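Local coordinates for protein Fe(2+) transporter FeoB (Legionella pneumophila, PDB 3IBY) that probably carries ferrous iron across the bacterial inner membrane in a GTP-driven uptake system, the part here being its cytosolic region with a GTP-binding G domain, at residues Q105-G110 with S137-S142; N188-K193 with Y201-R206. All blocks are in the same frame, centred on the assembly; numbering follows the deposited sequence.

Interaction 1 of 2, residues Q105-G110 with S137-S142; sequences QLFELG and SLLGCS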
ATOM      1  N   GLN A 105      -4.410   3.423  -1.012  1.00 10.52           N
ATOM      2  CA  GLN A 105      -5.120   2.586  -0.033  1.00 10.86           C
ATOM      3  C   GLN A 105      -4.268   2.344   1.235  1.00 10.36           C
ATOM      4  O   GLN A 105      -4.779   2.478   2.341  1.00 10.25           O
ATOM      5  CB  GLN A 105      -5.586   1.244  -0.638  1.00 11.01           C
ATOM      6  CG  GLN A 105      -6.633   1.348  -1.737  1.00 11.03           C
ATOM      7  CD  GLN A 105      -7.036  -0.025  -2.314  1.00 11.89           C
ATOM      8  OE1 GLN A 105      -6.262  -0.960  -2.242  1.00 11.07           O
ATOM      9  NE2 GLN A 105      -8.246  -0.128  -2.910  1.00 11.74           N
ATOM     10  N   LEU A 106      -2.987   2.017   1.057  1.00 10.06           N
ATOM     11  CA  LEU A 106      -2.021   1.815   2.166  1.00  9.35           C
ATOM     12  C   LEU A 106      -1.839   3.022   3.075  1.00  9.58           C
ATOM     13  O   LEU A 106      -1.788   2.882   4.274  1.00 10.01           O
ATOM     14  CB  LEU A 106      -0.662   1.483   1.586  1.00  8.61           C
ATOM     15  CG  LEU A 106      -0.484   0.208   0.764  1.00  9.00           C
ATOM     16  CD1 LEU A 106       1.006   0.112   0.302  1.00  8.91           C
ATOM     17  CD2 LEU A 106      -0.880  -1.060   1.522  1.00  7.07           C
ATOM     18  N   PHE A 107      -1.705   4.207   2.486  1.00 10.59           N
ATOM     19  CA  PHE A 107      -1.688   5.491   3.218  1.00 11.31           C
ATOM     20  C   PHE A 107      -2.883   5.705   4.118  1.00 11.73           C
ATOM     21  O   PHE A 107      -2.836   6.564   4.969  1.00 13.23           O
ATOM     22  CB  PHE A 107      -1.751   6.678   2.248  1.00 11.27           C
ATOM     23  CG  PHE A 107      -0.487   6.940   1.497  1.00 12.31           C
ATOM     24  CD1 PHE A 107       0.604   6.066   1.556  1.00 10.79           C
ATOM     25  CD2 PHE A 107      -0.393   8.066   0.689  1.00 14.01           C
ATOM     26  CE1 PHE A 107       1.738   6.336   0.885  1.00  7.62           C
ATOM     27  CE2 PHE A 107       0.764   8.308  -0.030  1.00 11.62           C
ATOM     28  CZ  PHE A 107       1.818   7.436   0.082  1.00  9.57           C
ATOM     29  N   GLU A 108      -3.978   4.992   3.885  1.00 11.62           N
ATOM     30  CA  GLU A 108      -5.165   5.104   4.729  1.00 10.94           C
ATOM     31  C   GLU A 108      -5.057   4.209   5.971  1.00 10.83           C
ATOM     32  O   GLU A 108      -5.971   4.192   6.767  1.00 10.71           O
ATOM     33  CB  GLU A 108      -6.432   4.746   3.917  1.00 10.98           C
ATOM     34  CG  GLU A 108      -6.517   5.380   2.502  1.00 10.68           C
ATOM     35  CD  GLU A 108      -7.856   5.173   1.789  1.00 10.18           C
ATOM     36  OE1 GLU A 108      -8.547   4.172   2.026  1.00  5.91           O
ATOM     37  OE2 GLU A 108      -8.247   6.029   0.956  1.00 14.58           O
ATOM     38  N   LEU A 109      -3.980   3.437   6.122  1.00 10.80           N
ATOM     39  CA  LEU A 109      -3.748   2.678   7.375  1.00 11.32           C
ATOM     40  C   LEU A 109      -3.209   3.551   8.541  1.00 11.91           C
ATOM     41  O   LEU A 109      -3.323   3.212   9.702  1.00 12.35           O
ATOM     42  CB  LEU A 109      -2.763   1.524   7.138  1.00 10.39           C
ATOM     43  CG  LEU A 109      -3.268   0.405   6.236  1.00 10.38           C
ATOM     44  CD1 LEU A 109      -2.104  -0.353   5.583  1.00  8.67           C
ATOM     45  CD2 LEU A 109      -4.190  -0.551   6.989  1.00  7.59           C
ATOM     46  N   GLY A 110      -2.580   4.663   8.234  1.00 12.88           N
ATOM     47  CA  GLY A 110      -1.951   5.447   9.280  1.00 13.27           C
ATOM     48  C   GLY A 110      -0.701   4.803   9.840  1.00 13.04           C
ATOM     49  O   GLY A 110      -0.261   5.132  10.927  1.00 13.90           O
ATOM     50  N   SER A 137       6.921  14.957  -2.964  1.00 13.06           N
ATOM     51  CA  SER A 137       6.266  16.148  -2.419  1.00 12.79           C
ATOM     52  C   SER A 137       4.752  15.922  -2.386  1.00 12.94           C
ATOM     53  O   SER A 137       4.103  16.210  -1.395  1.00 13.08           O
ATOM     54  CB  SER A 137       6.605  17.384  -3.245  1.00 12.64           C
ATOM     55  OG  SER A 137       6.036  18.553  -2.655  1.00 12.89           O
ATOM     56  N   LEU A 138       4.197  15.392  -3.472  1.00 13.28           N
ATOM     57  CA  LEU A 138       2.765  15.100  -3.558  1.00 12.93           C
ATOM     58  C   LEU A 138       2.339  14.002  -2.588  1.00 13.27           C
ATOM     59  O   LEU A 138       1.396  14.203  -1.838  1.00 13.58           O
ATOM     60  CB  LEU A 138       2.366  14.686  -4.978  1.00 12.32           C
ATOM     61  CG  LEU A 138       2.376  15.787  -6.014  1.00 11.86           C
ATOM     62  CD1 LEU A 138       2.151  15.237  -7.449  1.00 10.50           C
ATOM     63  CD2 LEU A 138       1.306  16.821  -5.625  1.00 10.65           C
ATOM     64  N   LEU A 139       3.019  12.852  -2.606  1.00 13.63           N
ATOM     65  CA  LEU A 139       2.601  11.686  -1.792  1.00 13.65           C
ATOM     66  C   LEU A 139       2.876  11.831  -0.280  1.00 14.24           C
ATOM     67  O   LEU A 139       2.333  11.051   0.537  1.00 14.85           O
ATOM     68  CB  LEU A 139       3.291  10.389  -2.265  1.00 13.33           C
ATOM     69  CG  LEU A 139       3.001   9.800  -3.649  1.00 13.12           C
ATOM     70  CD1 LEU A 139       3.668   8.436  -3.804  1.00  9.28           C
ATOM     71  CD2 LEU A 139       1.510   9.725  -3.930  1.00 12.04           C
ATOM     72  N   GLY A 140       3.749  12.767   0.101  1.00 14.04           N
ATOM     73  CA  GLY A 140       4.086  12.952   1.514  1.00 13.76           C
ATOM     74  C   GLY A 140       4.875  11.840   2.196  1.00 13.43           C
ATOM     75  O   GLY A 140       4.858  11.741   3.396  1.00 13.59           O
ATOM     76  N   CYS A 141       5.573  10.999   1.447  1.00 13.67           N
ATOM     77  CA  CYS A 141       6.478   9.994   2.040  1.00 13.29           C
ATOM     78  C   CYS A 141       7.749   9.904   1.231  1.00 12.69           C
ATOM     79  O   CYS A 141       7.742  10.266   0.057  1.00 12.16           O
ATOM     80  CB  CYS A 141       5.830   8.632   2.030  1.00 13.38           C
ATOM     81  SG  CYS A 141       5.624   7.886   0.376  1.00 16.22           S
ATOM     82  N   SER A 142       8.831   9.410   1.844  1.00 11.72           N
ATOM     83  CA  SER A 142      10.045   9.114   1.093  1.00 11.43           C
ATOM     84  C   SER A 142       9.707   8.279  -0.124  1.00 10.91           C
ATOM     85  O   SER A 142       8.967   7.282  -0.018  1.00 10.04           O
ATOM     86  CB  SER A 142      11.041   8.324   1.926  1.00 11.42           C
ATOM     87  OG  SER A 142      11.452   9.082   3.042  1.00 12.44           O
TER
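F107, in the type I turn from L106 to L109, reaches to the C-terminal end of helix 132-139, where its ring meets L139 and C141. With CG set anti to its own carbonyl carbon (chi1 -74°), the ring extends toward the other segment and leads with CE2 and CZ. CE2 comes within 3.2 Å of the backbone oxygen L139 O, an oblique approach. The CB of L139 lies in the plane of the ring, at its edge, 4.0 Å from CE2, and the leucine side chain crosses the phenylalanine at about a right angle. C141 turns its sulfur to the same end of the ring: SG sits between its backbone N and carbonyl carbon (chi1 69°) and is 3.8 Å from F107 CZ, an oblique sulfur-aromatic contact. Between L139 and C141 the chain leaves helical geometry at G140, with positive phi. Inside the G domain V113 packs on F107, V115 on C141 and I168 on both. No hydrogen bond joins the two segments, so the contact rests on shape and dispersion, with weakly polar approaches of a carbonyl oxygen and a sulfur to the CE2/CZ end of the ring.

Interaction 2 of 2, residues N188-K193 with Y201-R206; sequences NQLISK and YYFSRR
L190 of helix 177-193 points at helix 197-209 and lays its CD1 methyl against F203, 3.6 Å from CD2 of the ring. The two side chains cross at about a right angle. The methyl approaches the ring obliquely and also lies 4.0 Å from F203 CB, so it fits the corner where ring and chain join. F203 carries its ring anti to the backbone N (chi1 -176°), which swings it out toward the leucine. The same CD1 lies 3.9 Å from the backbone S204 N, and S204 is also the residue whose CA is nearest that of L190. F219 and A200 pack on L190 as well, while F199 and T220 meet F203.

The serine hydroxyl is used inside its own helix. R205 NH1 donates to S204 OG at 2.9 Å with an N-H...O angle of 153°, and OG lies in the guanidinium plane. One face of that guanidinium is laid over the ring of Y201, with R205 CZ 3.6 Å above the ring plane and offset toward the rim. The in-plane bond and the face contact with Y201 together probably limit rotation of the guanidinium. Within helix 177-193, and apart from the interface, S192 OG donates to N188 O at 3.1 Å from above the carbonyl plane, and that oxygen also accepts the regular helical bond from S192 N.

The helices run in roughly opposite directions and are joined by a short connection, so this is a helical hairpin. It belongs to a helical part of the cytosolic region, consistent with the GDI domain of FeoB, and its inner face is closed by an apolar leucine-phenylalanine contact.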
ATOM      1  N   ASN A 188     -18.054   7.253  11.569  1.00 10.07           N
ATOM      2  CA  ASN A 188     -18.518   7.539  12.930  1.00 10.50           C
ATOM      3  C   ASN A 188     -19.246   6.362  13.595  1.00 10.16           C
ATOM      4  O   ASN A 188     -19.016   6.059  14.761  1.00  9.97           O
ATOM      5  CB  ASN A 188     -19.393   8.804  12.905  1.00 11.18           C
ATOM      6  CG  ASN A 188     -18.576  10.076  12.584  1.00 12.77           C
ATOM      7  OD1 ASN A 188     -18.981  10.913  11.754  1.00 12.86           O
ATOM      8  ND2 ASN A 188     -17.415  10.213  13.251  1.00 13.66           N
ATOM      9  N   GLN A 189     -20.127   5.707  12.848  1.00 10.13           N
ATOM     10  CA  GLN A 189     -20.694   4.419  13.244  1.00 10.19           C
ATOM     11  C   GLN A 189     -19.571   3.541  13.849  1.00  9.98           C
ATOM     12  O   GLN A 189     -19.689   3.070  14.995  1.00 10.37           O
ATOM     13  CB  GLN A 189     -21.309   3.743  12.010  1.00 10.58           C
ATOM     14  CG  GLN A 189     -22.516   2.794  12.217  1.00 11.72           C
ATOM     15  CD  GLN A 189     -23.303   2.523  10.879  1.00 13.75           C
ATOM     16  OE1 GLN A 189     -22.982   3.087   9.825  1.00 12.94           O
ATOM     17  NE2 GLN A 189     -24.336   1.669  10.945  1.00 14.28           N
ATOM     18  N   LEU A 190     -18.474   3.372  13.096  1.00  8.83           N
ATOM     19  CA  LEU A 190     -17.329   2.560  13.530  1.00  8.11           C
ATOM     20  C   LEU A 190     -16.676   3.054  14.826  1.00  8.10           C
ATOM     21  O   LEU A 190     -16.406   2.257  15.716  1.00  7.30           O
ATOM     22  CB  LEU A 190     -16.262   2.466  12.426  1.00  7.76           C
ATOM     23  CG  LEU A 190     -16.712   1.781  11.138  1.00  6.87           C
ATOM     24  CD1 LEU A 190     -15.582   1.600  10.208  1.00  5.41           C
ATOM     25  CD2 LEU A 190     -17.395   0.448  11.443  1.00  7.06           C
ATOM     26  N   ILE A 191     -16.416   4.357  14.932  1.00  8.14           N
ATOM     27  CA  ILE A 191     -15.816   4.905  16.153  1.00  8.19           C
ATOM     28  C   ILE A 191     -16.690   4.581  17.371  1.00  8.47           C
ATOM     29  O   ILE A 191     -16.184   4.102  18.382  1.00  8.39           O
ATOM     30  CB  ILE A 191     -15.554   6.425  16.035  1.00  8.30           C
ATOM     31  CG1 ILE A 191     -14.454   6.699  15.000  1.00  8.31           C
ATOM     32  CG2 ILE A 191     -15.119   7.005  17.344  1.00  7.36           C
ATOM     33  CD1 ILE A 191     -14.478   8.083  14.399  1.00  7.98           C
ATOM     34  N   SER A 192     -17.999   4.783  17.251  1.00  9.06           N
ATOM     35  CA  SER A 192     -18.949   4.466  18.344  1.00  9.80           C
ATOM     36  C   SER A 192     -18.953   2.996  18.723  1.00 10.05           C
ATOM     37  O   SER A 192     -19.128   2.650  19.906  1.00  9.87           O
ATOM     38  CB  SER A 192     -20.388   4.821  17.946  1.00  9.80           C
ATOM     39  OG  SER A 192     -20.483   6.151  17.508  1.00 10.44           O
ATOM     40  N   LYS A 193     -18.831   2.152  17.691  1.00 10.21           N
ATOM     41  CA  LYS A 193     -18.688   0.714  17.845  1.00 10.63           C
ATOM     42  C   LYS A 193     -17.536   0.390  18.793  1.00 10.46           C
ATOM     43  O   LYS A 193     -17.551  -0.645  19.443  1.00 10.47           O
ATOM     44  CB  LYS A 193     -18.455   0.052  16.477  1.00 11.20           C
ATOM     45  CG  LYS A 193     -19.587  -0.837  15.991  1.00 13.31           C
ATOM     46  CD  LYS A 193     -19.586  -2.191  16.742  1.00 15.99           C
ATOM     47  CE  LYS A 193     -20.961  -2.894  16.691  1.00 17.24           C
ATOM     48  NZ  LYS A 193     -21.125  -3.963  17.741  1.00 17.93           N
ATOM     49  N   TYR A 201     -11.147   4.976   9.990  1.00  5.82           N
ATOM     50  CA  TYR A 201     -10.981   5.676   8.727  1.00  5.84           C
ATOM     51  C   TYR A 201     -10.750   4.630   7.664  1.00  5.96           C
ATOM     52  O   TYR A 201     -11.432   4.638   6.646  1.00  7.01           O
ATOM     53  CB  TYR A 201      -9.830   6.699   8.742  1.00  5.86           C
ATOM     54  CG  TYR A 201      -9.652   7.447   7.412  1.00  5.58           C
ATOM     55  CD1 TYR A 201     -10.256   8.692   7.173  1.00  6.18           C
ATOM     56  CD2 TYR A 201      -8.902   6.912   6.396  1.00  4.00           C
ATOM     57  CE1 TYR A 201     -10.094   9.369   5.945  1.00  4.81           C
ATOM     58  CE2 TYR A 201      -8.741   7.581   5.185  1.00  4.08           C
ATOM     59  CZ  TYR A 201      -9.327   8.794   4.959  1.00  3.73           C
ATOM     60  OH  TYR A 201      -9.126   9.399   3.741  1.00  3.09           O
ATOM     61  N   TYR A 202      -9.813   3.716   7.908  1.00  5.68           N
ATOM     62  CA  TYR A 202      -9.377   2.771   6.870  1.00  5.40           C
ATOM     63  C   TYR A 202     -10.472   1.774   6.546  1.00  5.74           C
ATOM     64  O   TYR A 202     -10.753   1.517   5.402  1.00  6.12           O
ATOM     65  CB  TYR A 202      -8.104   2.019   7.321  1.00  5.04           C
ATOM     66  CG  TYR A 202      -7.715   0.803   6.495  1.00  2.72           C
ATOM     67  CD1 TYR A 202      -6.891   0.911   5.381  1.00  2.00           C
ATOM     68  CD2 TYR A 202      -8.150  -0.457   6.853  1.00  2.38           C
ATOM     69  CE1 TYR A 202      -6.513  -0.211   4.648  1.00  2.00           C
ATOM     70  CE2 TYR A 202      -7.792  -1.578   6.114  1.00  2.64           C
ATOM     71  CZ  TYR A 202      -6.975  -1.459   5.014  1.00  3.19           C
ATOM     72  OH  TYR A 202      -6.643  -2.617   4.308  1.00  5.80           O
ATOM     73  N   PHE A 203     -11.083   1.216   7.567  1.00  6.33           N
ATOM     74  CA  PHE A 203     -12.073   0.174   7.394  1.00  7.20           C
ATOM     75  C   PHE A 203     -13.353   0.667   6.667  1.00  7.03           C
ATOM     76  O   PHE A 203     -14.020  -0.100   5.947  1.00  7.00           O
ATOM     77  CB  PHE A 203     -12.396  -0.378   8.777  1.00  7.67           C
ATOM     78  CG  PHE A 203     -13.337  -1.528   8.765  1.00 11.59           C
ATOM     79  CD1 PHE A 203     -13.351  -2.433   7.703  1.00 14.82           C
ATOM     80  CD2 PHE A 203     -14.211  -1.726   9.841  1.00 14.14           C
ATOM     81  CE1 PHE A 203     -14.223  -3.514   7.713  1.00 16.69           C
ATOM     82  CE2 PHE A 203     -15.085  -2.798   9.861  1.00 15.24           C
ATOM     83  CZ  PHE A 203     -15.100  -3.697   8.799  1.00 15.98           C
ATOM     84  N   SER A 204     -13.660   1.954   6.840  1.00  6.43           N
ATOM     85  CA  SER A 204     -14.788   2.607   6.159  1.00  5.93           C
ATOM     86  C   SER A 204     -14.646   2.620   4.626  1.00  5.34           C
ATOM     87  O   SER A 204     -15.616   2.302   3.881  1.00  4.08           O
ATOM     88  CB  SER A 204     -15.004   4.045   6.702  1.00  5.63           C
ATOM     89  OG  SER A 204     -13.830   4.821   6.655  1.00  4.47           O
ATOM     90  N   ARG A 205     -13.445   2.983   4.168  1.00  4.80           N
ATOM     91  CA  ARG A 205     -13.128   2.985   2.740  1.00  4.14           C
ATOM     92  C   ARG A 205     -13.237   1.596   2.163  1.00  4.12           C
ATOM     93  O   ARG A 205     -13.782   1.415   1.088  1.00  3.87           O
ATOM     94  CB  ARG A 205     -11.740   3.555   2.483  1.00  4.22           C
ATOM     95  CG  ARG A 205     -11.693   5.095   2.356  1.00  5.47           C
ATOM     96  CD  ARG A 205     -12.140   5.761   3.613  1.00  5.90           C
ATOM     97  NE  ARG A 205     -12.295   7.191   3.463  1.00  7.50           N
ATOM     98  CZ  ARG A 205     -12.953   7.953   4.335  1.00  8.18           C
ATOM     99  NH1 ARG A 205     -13.520   7.428   5.424  1.00  8.62           N
ATOM    100  NH2 ARG A 205     -13.032   9.252   4.135  1.00  7.46           N
ATOM    101  N   ARG A 206     -12.764   0.599   2.888  1.00  4.60           N
ATOM    102  CA  ARG A 206     -12.861  -0.762   2.395  1.00  5.62           C
ATOM    103  C   ARG A 206     -14.319  -1.230   2.257  1.00  6.06           C
ATOM    104  O   ARG A 206     -14.724  -1.822   1.235  1.00  5.03           O
ATOM    105  CB  ARG A 206     -12.030  -1.694   3.289  1.00  6.08           C
ATOM    106  CG  ARG A 206     -10.566  -1.888   2.854  1.00  6.06           C
ATOM    107  CD  ARG A 206     -10.124  -0.955   1.713  1.00  7.42           C
ATOM    108  NE  ARG A 206      -9.157   0.023   2.186  1.00  6.73           N
ATOM    109  CZ  ARG A 206      -8.856   1.163   1.587  1.00  7.31           C
ATOM    110  NH1 ARG A 206      -9.458   1.580   0.478  1.00  6.17           N
ATOM    111  NH2 ARG A 206      -7.926   1.911   2.131  1.00 11.59           N
TER

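Overall arrangement
Both contacts are buried and small, and neither has a hydrogen bond across its segments, yet they belong to different parts of the chain. Interaction 1 lies near the centre of the chain, within the G domain, where an aromatic ring meets a carbonyl oxygen and a sulfur at a helix end. Interaction 2, about 19 Å from the centre of the chain, joins two helices of the helical region by aliphatic-aromatic packing. Their own centres are about 19 Å apart, but residues 105-110 and 201-206 touch directly, through an E108-R206 salt bridge modelled implausibly short and through packing of E108 O and L109 on Y202, whereas the two contacts themselves are mainly apolar.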